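Local structure of acetylated cis-Golgi protein, involved in ER-to-Golgi transport (Saccharomyces cerevisiae, 6G8Y) at residues A[15-20]-A[51-56]; A[30-35]-A[78-83]; A[36-41]-A[70-75]. The protein is a yeast relative of the Golgi stacking protein GRASP65, takes part in ER-to-Golgi transport and probably binds golgin partners through its PDZ domains. All coordinates share one frame; numbering follows the deposited sequence.

Contact 1. Residues A[15-20]-A[51-56]; sequences GLRIVW and GFSYPD
The tight side of this contact is polar and centres on S53. Its carbonyl O accepts from L16 N at 2.8 Å, in the carbonyl plane, bridging the backbones of G15 and S53. G15 CA lies 3.0 Å from S53 O, and a CB on G15 would run into S53 OG. The hydroxyl, in the crowded first-torsion position (chi1 49°), meets the edge of the R17 guanidinium. R17 NH1 reaches S53 OG at 2.9 Å, and NH2 adds a weak bond. R17 leaves its backbone away from segment 51-56, but a bend at chi2 (-62°) brings the guanidinium back, so that NH1 also donates to L16 O from above that carbonyl's plane. P55 lies buried, against I60 of helix 57-66, and meets L16 CB through CD at 3.9 Å. The loose, solvent side is that of L16 and Y54, whose side chains cross obliquely, CD1 to CB at 4.1 Å. Between the lead-in to strand 19-20 and strand 53-55, the guanidinium is met by uncharged oxygens, S53 OG, L16 O and, at NE, L10 O, so the link is probably one of directed hydrogen bonds more than of charge pairing.

Contact 2. Residues A[30-35]-A[78-83]; sequences SFFDYI and SAKGGT
A nearly straight backbone bond leads this contact: A79 N donates to F32 O over 2.9 Å at 169°, with the donor in the carbonyl plane. Beside it a single water bridges the segments, accepting from F32 N at 3.1 Å and from K80 N at 3.0 Å while also bonding S78 OG at 2.7 Å. That hydroxyl stands anti to its backbone N, which places it near D33 OD1, a long and weak pairing; the stronger partner of the D33 carboxylate is R85, in a salt bridge to OD2. Outward from these bonds, A79 CB packs on F32 CB at 3.9 Å and approaches the edge of the Y34 ring at CE2. K80, bent at chi2 and chi3, runs alongside F32 in the same direction, its CG 3.9 Å from F32 CD2 in the plane of the ring. Segment 78-83 is closed by S78 N to T83 O (2.9 Å) and by G82 N to S78 O. G82 turns with positive phi (65°), which favours glycine. The geometry is that of a four-residue beta-hairpin loop joining strands 71-78 and 83-90, with D33 and S78 as an antiparallel non-hydrogen-bonded pair where strand 33-38 begins.

Contact 3. Residues A[36-41]-A[70-75]; sequences VGFNDD and RTLKVN
Backbone bonds define the register of strands 36-38 and 71-75. N75 O accepts twice, from V36 N at 2.8 Å in the carbonyl plane and from G37 N at 3.2 Å above it, so two residues of one strand face a single residue of the other. N75 N returns a bond to G37 O, and N39 N reaches K73 O at 2.8 Å and 170°. A CB on G37 would clash with N75 OD1.

The polar side chains meet over the turn that follows. N75 CG lies anti to its carbonyl carbon (chi1 -51°), which brings the amide to D40. There OD1 takes D40 N on a lone pair at 3.0 Å, while ND2 gives to D40 OD1 at 2.9 Å from above the carboxylate plane, the two flat groups being 29° apart. The pair of bonds fixes which way round the amide sits, and D86 takes a further bond from ND2. K73 NZ closes a 2.7 Å salt bridge on the syn lone pair of D40 OD2. An alanine at N75 would remove the two amide bonds to D40 and the one to D86, and would probably leave the turn less firmly tied to strand 71-78.

Apolar contact lies on the other face, where F38 CD1 meets L72 CD2 at 3.9 Å against helix 57-66, whose F64 stacks edge-to-face with F38.

V36, G37 and N75 form a classic beta bulge, just ahead of the type I' turn F38-D41 that leads strand 33-38 into strand 41-47 of the PDZ domain's antiparallel sheet.

How the contacts relate
Strand 33-38 joins the three contacts, whose centres lie about 16 Å from one another. Contact 3 pairs its later part with residues 71-75, and contact 2 its start with S78 and the loop that follows; I35 CD1 of contact 2 packs on V74 CG1 of contact 3 at 3.3 Å. Contact 1 reaches it from the other edge: W20 N to D33 O (2.8 Å) and I18 O to I35 N (2.9 Å) are probable hydrogen bonds that bind segment 15-20 to contact 2. With contact 3 it shares light packing, I18 CD1 on F38 CZ at 4.2 Å. A 1,2-ethanediol, probably from the crystallisation liquor, sits about 3 Å from the Y34 side chain of contact 2.

Contact 1. Residues A[15-20]-A[51-56]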
# COMPACT_ATOMS: atom_id res chain seq x y z
N GLY A 15 -8.68 -9.57 4.32
CA GLY A 15 -8.95 -8.60 3.29
C GLY A 15 -8.11 -8.71 2.06
O GLY A 15 -7.25 -9.58 1.92
N LEU A 16 -8.36 -7.77 1.17
CA LEU A 16 -7.45 -7.49 0.07
C LEU A 16 -6.46 -6.42 0.48
O LEU A 16 -6.85 -5.42 1.10
CB LEU A 16 -8.24 -7.00 -1.13
CG LEU A 16 -9.25 -8.00 -1.68
CD1 LEU A 16 -9.90 -7.43 -2.91
CD2 LEU A 16 -8.66 -9.38 -1.94
N ARG A 17 -5.19 -6.61 0.11
CA ARG A 17 -4.14 -5.61 0.31
C ARG A 17 -3.35 -5.40 -0.99
O ARG A 17 -3.45 -6.19 -1.90
CB ARG A 17 -3.20 -6.03 1.45
CG ARG A 17 -3.87 -6.06 2.84
CD ARG A 17 -4.37 -4.70 3.30
NE ARG A 17 -4.94 -4.77 4.65
CZ ARG A 17 -6.20 -5.07 4.94
NH1 ARG A 17 -7.12 -5.31 4.01
NH2 ARG A 17 -6.57 -5.10 6.22
N ILE A 18 -2.62 -4.31 -1.08
CA ILE A 18 -1.77 -4.01 -2.21
C ILE A 18 -0.33 -4.24 -1.76
O ILE A 18 0.06 -3.86 -0.64
CB ILE A 18 -2.00 -2.57 -2.70
CG1 ILE A 18 -3.50 -2.34 -2.91
CG2 ILE A 18 -1.20 -2.30 -3.98
CD1 ILE A 18 -3.93 -0.93 -3.23
N VAL A 19 0.45 -4.88 -2.62
CA VAL A 19 1.87 -5.15 -2.34
C VAL A 19 2.76 -4.62 -3.46
O VAL A 19 2.27 -4.40 -4.57
CB VAL A 19 2.13 -6.66 -2.12
CG1 VAL A 19 1.31 -7.13 -0.92
CG2 VAL A 19 1.80 -7.47 -3.37
N TRP A 20 4.05 -4.44 -3.16
CA TRP A 20 5.09 -4.07 -4.12
C TRP A 20 5.90 -5.31 -4.43
O TRP A 20 6.47 -5.90 -3.51
CB TRP A 20 6.02 -3.01 -3.50
CG TRP A 20 7.13 -2.59 -4.37
CD1 TRP A 20 8.34 -3.19 -4.49
CD2 TRP A 20 7.15 -1.46 -5.24
NE1 TRP A 20 9.11 -2.51 -5.38
CE2 TRP A 20 8.40 -1.45 -5.88
CE3 TRP A 20 6.21 -0.49 -5.57
CZ2 TRP A 20 8.75 -0.48 -6.81
CZ3 TRP A 20 6.56 0.48 -6.49
CH2 TRP A 20 7.81 0.46 -7.10
N GLY A 51 -16.37 -7.90 8.62
CA GLY A 51 -15.01 -7.65 9.09
C GLY A 51 -13.93 -7.87 8.04
O GLY A 51 -12.76 -7.92 8.38
N PHE A 52 -14.32 -8.02 6.77
CA PHE A 52 -13.35 -8.17 5.68
C PHE A 52 -13.17 -6.80 5.03
O PHE A 52 -14.11 -6.04 4.88
CB PHE A 52 -13.81 -9.23 4.64
CG PHE A 52 -13.64 -10.67 5.09
CD1 PHE A 52 -14.60 -11.28 5.92
CD2 PHE A 52 -12.53 -11.42 4.69
CE1 PHE A 52 -14.44 -12.60 6.34
CE2 PHE A 52 -12.36 -12.74 5.12
CZ PHE A 52 -13.32 -13.32 5.94
N SER A 53 -11.95 -6.50 4.64
CA SER A 53 -11.67 -5.22 4.04
C SER A 53 -11.13 -5.30 2.62
O SER A 53 -10.58 -6.31 2.17
CB SER A 53 -10.74 -4.43 4.95
OG SER A 53 -9.64 -5.20 5.34
N TYR A 54 -11.35 -4.22 1.89
CA TYR A 54 -10.81 -4.08 0.54
C TYR A 54 -10.56 -2.59 0.26
O TYR A 54 -11.14 -1.73 0.91
CB TYR A 54 -11.73 -4.68 -0.52
CG TYR A 54 -13.15 -4.22 -0.47
CD1 TYR A 54 -14.10 -4.90 0.29
CD2 TYR A 54 -13.59 -3.09 -1.20
CE1 TYR A 54 -15.42 -4.45 0.37
CE2 TYR A 54 -14.92 -2.65 -1.13
CZ TYR A 54 -15.85 -3.34 -0.34
OH TYR A 54 -17.16 -2.89 -0.23
N PRO A 55 -9.70 -2.28 -0.71
CA PRO A 55 -9.42 -0.88 -0.97
C PRO A 55 -10.62 -0.06 -1.42
O PRO A 55 -11.53 -0.55 -2.09
CB PRO A 55 -8.38 -0.95 -2.08
CG PRO A 55 -7.70 -2.23 -1.88
CD PRO A 55 -8.77 -3.16 -1.44
N ASP A 56 -10.58 1.24 -1.08
CA ASP A 56 -11.50 2.25 -1.63
C ASP A 56 -10.97 2.62 -2.99
O ASP A 56 -10.22 3.59 -3.13
CB ASP A 56 -11.62 3.43 -0.66
CG ASP A 56 -12.58 4.53 -1.11
OD1 ASP A 56 -13.08 4.51 -2.26
OD2 ASP A 56 -12.80 5.45 -0.27

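Contact 2. Residues A[30-35]-A[78-83]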
# COMPACT_ATOMS: atom_id res chain seq x y z
N SER A 30 10.96 -14.21 -0.58
CA SER A 30 11.64 -13.88 0.71
C SER A 30 11.54 -12.40 1.15
O SER A 30 12.08 -12.05 2.21
CB SER A 30 13.11 -14.30 0.67
OG SER A 30 13.26 -15.62 0.17
N PHE A 31 10.89 -11.54 0.36
CA PHE A 31 10.61 -10.15 0.76
C PHE A 31 9.11 -9.91 0.61
O PHE A 31 8.54 -10.26 -0.43
CB PHE A 31 11.36 -9.14 -0.12
CG PHE A 31 12.85 -9.10 0.12
CD1 PHE A 31 13.36 -8.86 1.39
CD2 PHE A 31 13.75 -9.29 -0.94
CE1 PHE A 31 14.74 -8.81 1.61
CE2 PHE A 31 15.12 -9.24 -0.73
CZ PHE A 31 15.62 -9.01 0.55
N PHE A 32 8.49 -9.31 1.62
CA PHE A 32 7.03 -9.11 1.63
C PHE A 32 6.71 -7.65 1.91
O PHE A 32 6.57 -7.23 3.05
CB PHE A 32 6.41 -10.05 2.65
CG PHE A 32 6.79 -11.48 2.40
CD1 PHE A 32 6.24 -12.16 1.32
CD2 PHE A 32 7.75 -12.11 3.19
CE1 PHE A 32 6.61 -13.47 1.06
CE2 PHE A 32 8.12 -13.42 2.93
CZ PHE A 32 7.56 -14.10 1.86
N ASP A 33 6.63 -6.89 0.83
CA ASP A 33 6.59 -5.43 0.88
C ASP A 33 5.13 -5.00 0.69
O ASP A 33 4.61 -5.00 -0.43
CB ASP A 33 7.46 -4.85 -0.23
CG ASP A 33 8.96 -4.98 0.05
OD1 ASP A 33 9.36 -5.06 1.22
OD2 ASP A 33 9.74 -4.97 -0.94
N TYR A 34 4.48 -4.64 1.78
CA TYR A 34 3.09 -4.18 1.73
C TYR A 34 3.07 -2.69 1.41
O TYR A 34 3.89 -1.93 1.94
CB TYR A 34 2.41 -4.37 3.08
CG TYR A 34 1.98 -5.77 3.33
CD1 TYR A 34 0.80 -6.26 2.76
CD2 TYR A 34 2.70 -6.61 4.17
CE1 TYR A 34 0.35 -7.53 3.00
CE2 TYR A 34 2.27 -7.91 4.41
CZ TYR A 34 1.09 -8.36 3.83
OH TYR A 34 0.62 -9.63 4.06
N ILE A 35 2.13 -2.28 0.56
CA ILE A 35 1.84 -0.86 0.40
C ILE A 35 0.99 -0.42 1.58
O ILE A 35 -0.12 -0.90 1.77
CB ILE A 35 1.05 -0.56 -0.88
CG1 ILE A 35 1.75 -1.09 -2.12
CG2 ILE A 35 0.81 0.93 -1.01
CD1 ILE A 35 3.20 -0.80 -2.14
N SER A 78 8.05 -3.24 4.96
CA SER A 78 8.60 -4.58 4.70
C SER A 78 8.27 -5.47 5.89
O SER A 78 8.72 -5.18 7.01
CB SER A 78 10.12 -4.50 4.51
OG SER A 78 10.64 -5.79 4.26
N ALA A 79 7.51 -6.54 5.66
CA ALA A 79 6.96 -7.39 6.73
C ALA A 79 8.03 -8.04 7.58
O ALA A 79 7.93 -8.04 8.82
CB ALA A 79 6.03 -8.44 6.16
N LYS A 80 9.06 -8.57 6.93
CA LYS A 80 10.14 -9.30 7.61
C LYS A 80 11.16 -8.37 8.24
O LYS A 80 11.54 -8.56 9.40
CB LYS A 80 10.83 -10.28 6.65
CG LYS A 80 9.97 -11.48 6.30
CD LYS A 80 10.04 -12.54 7.39
CE LYS A 80 8.69 -13.20 7.61
NZ LYS A 80 8.78 -14.43 8.45
N GLY A 81 11.62 -7.38 7.48
CA GLY A 81 12.56 -6.40 7.99
C GLY A 81 11.99 -5.45 9.04
O GLY A 81 12.74 -4.91 9.85
N GLY A 82 10.68 -5.25 9.02
CA GLY A 82 10.01 -4.33 9.92
C GLY A 82 10.39 -2.87 9.72
O GLY A 82 10.42 -2.10 10.68
N THR A 83 10.67 -2.49 8.47
CA THR A 83 11.14 -1.14 8.15
C THR A 83 10.24 -0.52 7.09
O THR A 83 9.68 -1.22 6.23
CB THR A 83 12.58 -1.14 7.61
OG1 THR A 83 12.69 -2.05 6.52
CG2 THR A 83 13.58 -1.55 8.70
O HOH W 1 10.13 -8.46 4.17

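Contact 3. Residues A[36-41]-A[70-75]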
# COMPACT_ATOMS: atom_id res chain seq x y z
N VAL A 36 1.53 0.51 2.35
CA VAL A 36 0.81 1.07 3.50
C VAL A 36 0.32 2.50 3.28
O VAL A 36 -0.53 3.00 4.02
CB VAL A 36 1.65 0.93 4.80
CG1 VAL A 36 1.82 -0.55 5.11
CG2 VAL A 36 2.99 1.63 4.72
N GLY A 37 0.83 3.17 2.25
CA GLY A 37 0.39 4.51 1.97
C GLY A 37 0.68 4.91 0.54
O GLY A 37 1.52 4.31 -0.14
N PHE A 38 0.00 5.97 0.12
CA PHE A 38 0.29 6.67 -1.11
C PHE A 38 0.47 8.12 -0.76
O PHE A 38 -0.39 8.67 -0.05
CB PHE A 38 -0.87 6.54 -2.11
CG PHE A 38 -1.11 5.13 -2.61
CD1 PHE A 38 -0.13 4.46 -3.31
CD2 PHE A 38 -2.35 4.49 -2.43
CE1 PHE A 38 -0.34 3.19 -3.78
CE2 PHE A 38 -2.56 3.20 -2.93
CZ PHE A 38 -1.55 2.56 -3.58
N ASN A 39 1.57 8.74 -1.19
CA ASN A 39 1.77 10.17 -0.95
C ASN A 39 1.65 10.53 0.55
O ASN A 39 1.09 11.57 0.88
CB ASN A 39 0.75 10.95 -1.82
CG ASN A 39 1.06 12.43 -1.92
OD1 ASN A 39 2.21 12.84 -1.93
ND2 ASN A 39 0.01 13.25 -2.02
N ASP A 40 2.17 9.66 1.42
CA ASP A 40 2.24 9.81 2.88
C ASP A 40 0.90 9.79 3.63
O ASP A 40 0.85 10.16 4.80
CB ASP A 40 3.08 11.04 3.26
CG ASP A 40 4.50 10.95 2.75
OD1 ASP A 40 5.09 9.86 2.83
OD2 ASP A 40 5.02 11.97 2.27
N ASP A 41 -0.17 9.32 2.99
CA ASP A 41 -1.44 9.05 3.65
C ASP A 41 -1.70 7.54 3.57
O ASP A 41 -1.36 6.90 2.56
CB ASP A 41 -2.59 9.76 2.94
CG ASP A 41 -2.39 11.26 2.83
OD1 ASP A 41 -2.02 11.89 3.83
OD2 ASP A 41 -2.61 11.81 1.73
N ARG A 70 3.51 12.20 -13.85
CA ARG A 70 4.57 12.48 -12.88
C ARG A 70 4.70 11.27 -11.95
O ARG A 70 4.15 10.21 -12.24
CB ARG A 70 4.31 13.82 -12.15
CG ARG A 70 3.07 13.86 -11.27
CD ARG A 70 2.85 15.25 -10.69
NE ARG A 70 1.62 15.41 -9.91
CZ ARG A 70 1.50 15.44 -8.59
NH1 ARG A 70 2.53 15.28 -7.76
NH2 ARG A 70 0.28 15.64 -8.07
N THR A 71 5.43 11.43 -10.85
CA THR A 71 5.80 10.35 -9.98
C THR A 71 4.87 10.30 -8.80
O THR A 71 4.59 11.31 -8.15
CB THR A 71 7.25 10.60 -9.47
OG1 THR A 71 8.07 10.75 -10.63
CG2 THR A 71 7.65 9.45 -8.62
N LEU A 72 4.43 9.08 -8.46
CA LEU A 72 3.71 8.84 -7.20
C LEU A 72 4.67 8.20 -6.21
O LEU A 72 5.35 7.19 -6.55
CB LEU A 72 2.52 7.90 -7.45
CG LEU A 72 1.74 7.43 -6.22
CD1 LEU A 72 1.00 8.59 -5.60
CD2 LEU A 72 0.77 6.31 -6.57
N LYS A 73 4.67 8.73 -4.99
CA LYS A 73 5.38 8.15 -3.86
C LYS A 73 4.52 7.09 -3.21
O LYS A 73 3.38 7.34 -2.84
CB LYS A 73 5.70 9.25 -2.85
CG LYS A 73 6.61 8.86 -1.72
CD LYS A 73 7.10 10.18 -1.10
CE LYS A 73 7.34 10.08 0.36
NZ LYS A 73 7.33 11.46 0.93
N VAL A 74 5.08 5.90 -3.10
CA VAL A 74 4.42 4.72 -2.54
C VAL A 74 5.13 4.40 -1.24
O VAL A 74 6.35 4.17 -1.22
CB VAL A 74 4.54 3.54 -3.53
CG1 VAL A 74 3.87 2.29 -3.01
CG2 VAL A 74 3.95 3.97 -4.88
N ASN A 75 4.38 4.39 -0.15
CA ASN A 75 4.91 4.08 1.18
C ASN A 75 4.82 2.60 1.44
O ASN A 75 3.73 2.02 1.40
CB ASN A 75 4.15 4.84 2.27
CG ASN A 75 4.06 6.33 1.98
OD1 ASN A 75 2.99 6.83 1.72
ND2 ASN A 75 5.20 7.05 2.02
O HOH W 2 3.26 11.29 -4.30